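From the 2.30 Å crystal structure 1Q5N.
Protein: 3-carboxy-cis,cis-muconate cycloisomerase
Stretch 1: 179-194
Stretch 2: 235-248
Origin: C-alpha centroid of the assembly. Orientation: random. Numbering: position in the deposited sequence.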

# COMPACT_ATOMS: atom_id res chain seq x y z
N ARG A 179 -25.97 -0.12 -0.96
CA ARG A 179 -25.20 1.07 -0.58
C ARG A 179 -24.17 1.44 -1.70
O ARG A 179 -23.82 2.61 -1.90
CB ARG A 179 -24.51 0.87 0.78
CG ARG A 179 -25.46 0.84 1.92
CD ARG A 179 -24.69 0.85 3.25
NE ARG A 179 -23.88 -0.37 3.48
CZ ARG A 179 -24.38 -1.56 3.85
NH1 ARG A 179 -25.68 -1.73 4.02
NH2 ARG A 179 -23.57 -2.58 4.10
N ASP A 180 -23.69 0.44 -2.44
CA ASP A 180 -22.79 0.70 -3.54
C ASP A 180 -23.52 1.43 -4.68
O ASP A 180 -22.96 2.32 -5.33
CB ASP A 180 -22.20 -0.59 -4.09
CG ASP A 180 -21.22 -1.23 -3.14
OD1 ASP A 180 -20.58 -0.49 -2.34
OD2 ASP A 180 -21.07 -2.48 -3.19
N LEU A 181 -24.75 1.00 -4.95
CA LEU A 181 -25.57 1.64 -5.97
C LEU A 181 -25.78 3.13 -5.56
O LEU A 181 -25.71 4.02 -6.39
CB LEU A 181 -26.91 0.92 -6.07
CG LEU A 181 -27.21 0.02 -7.26
CD1 LEU A 181 -26.05 -0.28 -8.16
CD2 LEU A 181 -27.79 -1.24 -6.68
N ASP A 182 -25.99 3.39 -4.28
CA ASP A 182 -26.18 4.75 -3.85
C ASP A 182 -24.89 5.58 -4.04
O ASP A 182 -24.93 6.75 -4.46
CB ASP A 182 -26.58 4.81 -2.38
CG ASP A 182 -28.01 4.26 -2.09
OD1 ASP A 182 -28.82 4.08 -3.04
OD2 ASP A 182 -28.31 4.02 -0.89
N ARG A 183 -23.75 4.97 -3.70
CA ARG A 183 -22.48 5.66 -3.83
C ARG A 183 -22.19 6.02 -5.28
O ARG A 183 -21.76 7.14 -5.57
CB ARG A 183 -21.34 4.80 -3.31
CG ARG A 183 -21.30 4.73 -1.81
CD ARG A 183 -20.18 3.76 -1.36
NE ARG A 183 -20.28 3.59 0.08
CZ ARG A 183 -20.59 2.43 0.66
NH1 ARG A 183 -20.82 1.34 -0.07
NH2 ARG A 183 -20.69 2.39 1.99
N ILE A 184 -22.44 5.08 -6.18
CA ILE A 184 -22.21 5.31 -7.60
C ILE A 184 -23.10 6.49 -8.09
O ILE A 184 -22.59 7.40 -8.74
CB ILE A 184 -22.52 4.04 -8.43
CG1 ILE A 184 -21.41 3.02 -8.21
CG2 ILE A 184 -22.71 4.41 -9.91
CD1 ILE A 184 -21.57 1.74 -8.97
N ASN A 185 -24.38 6.49 -7.74
CA ASN A 185 -25.25 7.56 -8.21
C ASN A 185 -24.86 8.90 -7.63
O ASN A 185 -24.95 9.90 -8.33
CB ASN A 185 -26.74 7.27 -7.91
CG ASN A 185 -27.31 6.20 -8.84
OD1 ASN A 185 -27.06 6.21 -10.06
ND2 ASN A 185 -28.08 5.27 -8.27
N ALA A 186 -24.44 8.92 -6.37
CA ALA A 186 -24.07 10.17 -5.73
C ALA A 186 -22.81 10.87 -6.24
O ALA A 186 -22.68 12.05 -6.04
CB ALA A 186 -23.94 9.95 -4.23
N ILE A 187 -21.88 10.17 -6.89
CA ILE A 187 -20.65 10.84 -7.36
C ILE A 187 -20.71 11.28 -8.82
O ILE A 187 -19.89 12.08 -9.28
CB ILE A 187 -19.39 9.90 -7.23
CG1 ILE A 187 -19.49 8.74 -8.24
CG2 ILE A 187 -19.27 9.37 -5.84
CD1 ILE A 187 -18.18 7.97 -8.34
N LYS A 188 -21.64 10.72 -9.58
CA LYS A 188 -21.70 11.08 -11.00
C LYS A 188 -21.62 12.56 -11.37
O LYS A 188 -20.80 12.95 -12.20
CB LYS A 188 -22.94 10.47 -11.64
CG LYS A 188 -22.81 9.01 -12.00
CD LYS A 188 -24.19 8.45 -12.21
CE LYS A 188 -24.18 7.15 -12.94
NZ LYS A 188 -25.57 6.57 -12.87
N ALA A 189 -22.45 13.40 -10.74
CA ALA A 189 -22.46 14.83 -11.05
C ALA A 189 -21.14 15.55 -10.80
O ALA A 189 -20.74 16.44 -11.56
CB ALA A 189 -23.57 15.53 -10.26
N ARG A 190 -20.47 15.17 -9.71
CA ARG A 190 -19.23 15.78 -9.30
C ARG A 190 -17.99 15.30 -10.06
O ARG A 190 -17.01 16.03 -10.27
CB ARG A 190 -19.03 15.50 -7.80
CG ARG A 190 -17.68 15.91 -7.27
CD ARG A 190 -17.62 15.96 -5.75
NE ARG A 190 -17.93 14.64 -5.19
CZ ARG A 190 -19.03 14.37 -4.50
NH1 ARG A 190 -19.93 15.34 -4.27
NH2 ARG A 190 -19.26 13.14 -4.08
N VAL A 191 -18.08 14.08 -10.53
CA VAL A 191 -16.95 13.44 -11.14
C VAL A 191 -16.86 13.38 -12.69
O VAL A 191 -15.77 13.45 -13.29
CB VAL A 191 -16.94 12.04 -10.46
CG1 VAL A 191 -16.76 10.97 -11.43
CG2 VAL A 191 -16.00 12.03 -9.30
N LEU A 192 -18.01 13.24 -13.34
CA LEU A 192 -18.04 13.13 -14.80
C LEU A 192 -18.12 14.52 -15.40
O LEU A 192 -19.20 14.97 -15.79
CB LEU A 192 -19.24 12.28 -15.21
CG LEU A 192 -19.21 10.86 -14.62
CD1 LEU A 192 -20.42 10.07 -15.10
CD2 LEU A 192 -17.90 10.16 -15.03
N VAL A 193 -16.98 15.20 -15.43
CA VAL A 193 -16.89 16.55 -15.93
C VAL A 193 -15.80 16.60 -16.97
O VAL A 193 -14.91 15.77 -16.96
CB VAL A 193 -16.56 17.53 -14.80
CG1 VAL A 193 -17.69 17.56 -13.82
CG2 VAL A 193 -15.26 17.10 -14.10
N ALA A 194 -15.87 17.59 -17.86
CA ALA A 194 -14.89 17.76 -18.94
C ALA A 194 -13.59 18.43 -18.44
O ALA A 194 -13.57 19.03 -17.38
CB ALA A 194 -15.49 18.63 -20.06
N ASP A 235 -8.89 14.93 -6.89
CA ASP A 235 -9.88 14.26 -6.06
C ASP A 235 -10.95 13.53 -6.89
O ASP A 235 -11.40 12.48 -6.49
CB ASP A 235 -10.53 15.29 -5.13
CG ASP A 235 -11.12 16.44 -5.92
OD1 ASP A 235 -10.34 17.25 -6.51
OD2 ASP A 235 -12.36 16.50 -5.96
N ARG A 236 -11.34 14.03 -8.05
CA ARG A 236 -12.37 13.32 -8.82
C ARG A 236 -11.94 11.90 -9.30
O ARG A 236 -12.78 10.97 -9.34
CB ARG A 236 -12.82 14.15 -10.02
CG ARG A 236 -13.71 15.32 -9.66
CD ARG A 236 -13.82 16.29 -10.87
NE ARG A 236 -14.59 17.50 -10.55
CZ ARG A 236 -14.06 18.70 -10.28
NH1 ARG A 236 -12.74 18.88 -10.29
NH2 ARG A 236 -14.87 19.71 -10.01
N ILE A 237 -10.66 11.75 -9.64
CA ILE A 237 -10.13 10.48 -10.10
C ILE A 237 -10.08 9.49 -8.91
O ILE A 237 -10.52 8.32 -9.01
CB ILE A 237 -8.68 10.66 -10.64
CG1 ILE A 237 -8.67 11.58 -11.88
CG2 ILE A 237 -8.06 9.30 -11.00
CD1 ILE A 237 -9.56 11.13 -13.02
N VAL A 238 -9.56 9.97 -7.78
CA VAL A 238 -9.41 9.17 -6.60
C VAL A 238 -10.77 8.72 -6.13
O VAL A 238 -10.96 7.55 -5.74
CB VAL A 238 -8.70 9.97 -5.49
CG1 VAL A 238 -8.52 9.11 -4.23
CG2 VAL A 238 -7.34 10.40 -6.02
N GLU A 239 -11.73 9.64 -6.20
CA GLU A 239 -13.07 9.35 -5.71
C GLU A 239 -13.69 8.19 -6.46
O GLU A 239 -14.30 7.30 -5.83
CB GLU A 239 -13.94 10.60 -5.77
CG GLU A 239 -15.36 10.39 -5.26
CD GLU A 239 -16.13 11.69 -5.03
OE1 GLU A 239 -15.93 12.68 -5.75
OE2 GLU A 239 -16.95 11.71 -4.12
N ILE A 240 -13.51 8.17 -7.78
CA ILE A 240 -14.04 7.07 -8.58
C ILE A 240 -13.34 5.75 -8.15
O ILE A 240 -14.00 4.73 -7.93
CB ILE A 240 -13.80 7.33 -10.09
CG1 ILE A 240 -14.71 8.46 -10.57
CG2 ILE A 240 -14.15 6.06 -10.93
CD1 ILE A 240 -14.28 8.97 -11.98
N ALA A 241 -12.00 5.78 -8.01
CA ALA A 241 -11.25 4.58 -7.58
C ALA A 241 -11.72 4.12 -6.19
O ALA A 241 -11.88 2.94 -5.96
CB ALA A 241 -9.69 4.83 -7.55
N SER A 242 -11.95 5.07 -5.28
CA SER A 242 -12.36 4.70 -3.92
C SER A 242 -13.68 3.90 -3.86
O SER A 242 -13.84 3.01 -3.03
CB SER A 242 -12.45 5.95 -3.00
OG SER A 242 -13.56 6.75 -3.35
N VAL A 243 -14.61 4.22 -4.74
CA VAL A 243 -15.89 3.53 -4.77
C VAL A 243 -15.71 2.11 -5.39
O VAL A 243 -16.28 1.14 -4.91
CB VAL A 243 -16.90 4.42 -5.54
CG1 VAL A 243 -18.19 3.64 -5.88
CG2 VAL A 243 -17.25 5.62 -4.66
N LEU A 244 -14.87 2.00 -6.43
CA LEU A 244 -14.60 0.71 -7.04
C LEU A 244 -13.89 -0.14 -5.97
O LEU A 244 -14.16 -1.32 -5.86
CB LEU A 244 -13.70 0.88 -8.28
CG LEU A 244 -14.42 1.71 -9.37
CD1 LEU A 244 -13.39 1.97 -10.50
CD2 LEU A 244 -15.74 1.01 -9.88
N GLY A 245 -13.01 0.48 -5.19
CA GLY A 245 -12.32 -0.23 -4.14
C GLY A 245 -13.30 -0.83 -3.11
O GLY A 245 -13.10 -1.97 -2.68
N ILE A 246 -14.35 -0.10 -2.73
CA ILE A 246 -15.30 -0.62 -1.77
C ILE A 246 -16.09 -1.78 -2.38
O ILE A 246 -16.35 -2.78 -1.71
CB ILE A 246 -16.27 0.48 -1.32
CG1 ILE A 246 -15.53 1.47 -0.40
CG2 ILE A 246 -17.47 -0.13 -0.60
CD1 ILE A 246 -16.34 2.75 -0.21
N ILE A 247 -16.44 -1.67 -3.66
CA ILE A 247 -17.19 -2.74 -4.29
C ILE A 247 -16.33 -3.99 -4.32
O ILE A 247 -16.82 -5.09 -4.06
CB ILE A 247 -17.61 -2.35 -5.76
CG1 ILE A 247 -18.66 -1.23 -5.68
CG2 ILE A 247 -18.08 -3.62 -6.54
CD1 ILE A 247 -18.86 -0.46 -7.02
N THR A 248 -15.05 -3.84 -4.64
CA THR A 248 -14.21 -5.03 -4.69
C THR A 248 -14.08 -5.62 -3.30
O THR A 248 -14.10 -6.84 -3.16
CB THR A 248 -12.82 -4.72 -5.25
OG1 THR A 248 -12.98 -4.40 -6.63
CG2 THR A 248 -11.87 -5.94 -5.12
O HOH W 1 -17.75 19.09 -10.19

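Two helices, 179-191 and 235-248, lie side by side and run nearly antiparallel: their N-to-C directions differ by 164°, and their axes approach to 10.2 Å. The CA register confirms the sense of the pairing, since Asp 180 falls opposite Ile 247 (CA to CA 6.6 Å), Arg 183 opposite Val 243 (7.0 Å) and Val 191 opposite Arg 236 (5.1 Å). Together the stretches bury 721 Å² of surface. The first helix is kinked where the backbone N atoms of Ala 189 and Arg 190 lack bonds to the preceding turn, and Leu 192 is the first residue to leave helical phi/psi.

Apolar packing fills the middle of the interface. Val 243, whose CA-to-CB bond points toward the first helix, meets two isoleucines: its CG1 is 4.0 Å from Ile 184 CG1, and its CG2 is 4.4 Å from Ile 187 CG2. Ile 184 sets out sideways, yet its extended m,t rotamer carries CD1 to 4.0 Å from Ile 247 CD1. Ile 187 also reaches Ile 240, with Ile 187 CD1 4.2 Å from Ile 240 CG1. The tightest apolar contact, Val 191 CG1 to Ile 240 CD1 at 3.2 Å, is shorter than usual carbon-carbon packing; Val 191 has a chi1 of 134°, between the standard wells.

The salt bridge between the stretches lies near the C-terminal end of the first helix. Arg 190 and Glu 239 form a bidentate salt bridge: NE donates to OE1 at 2.9 Å with a nearly straight 173° angle, and NH2 donates to OE2 at 2.7 Å and 150°. The carboxylate oxygen OE2 lies at the edge of the guanidinium, near its plane, where the N-H groups point.

A second arginine bonds to the backbone. Arg 236 NE donates to Arg 190 O at 2.8 Å and 140°, and water 1 adds an indirect link, donating to Arg 190 O at 3.1 Å and accepting from Arg 236 NH2 at 3.0 Å. The same carbonyl thus receives both a direct and a water-mediated bond. Beyond the helix, Val 193 CG2 packs 3.6 Å from Arg 236 CD, against the aliphatic part of that side chain.

At the other end, polar groups meet hydrocarbon. Asp 180 CG lies 3.6 Å from Ile 247 CG1, while Ile 246 CG2 covers one face of the Arg 183 guanidinium, 3.7 Å from NH1. Within the first helix, Arg 183 NH1 and Asp 180 OD1 form a salt bridge at 2.9 Å, although the 122° angle makes its hydrogen bond weak. Their opposite charges are therefore paired beside the isoleucines.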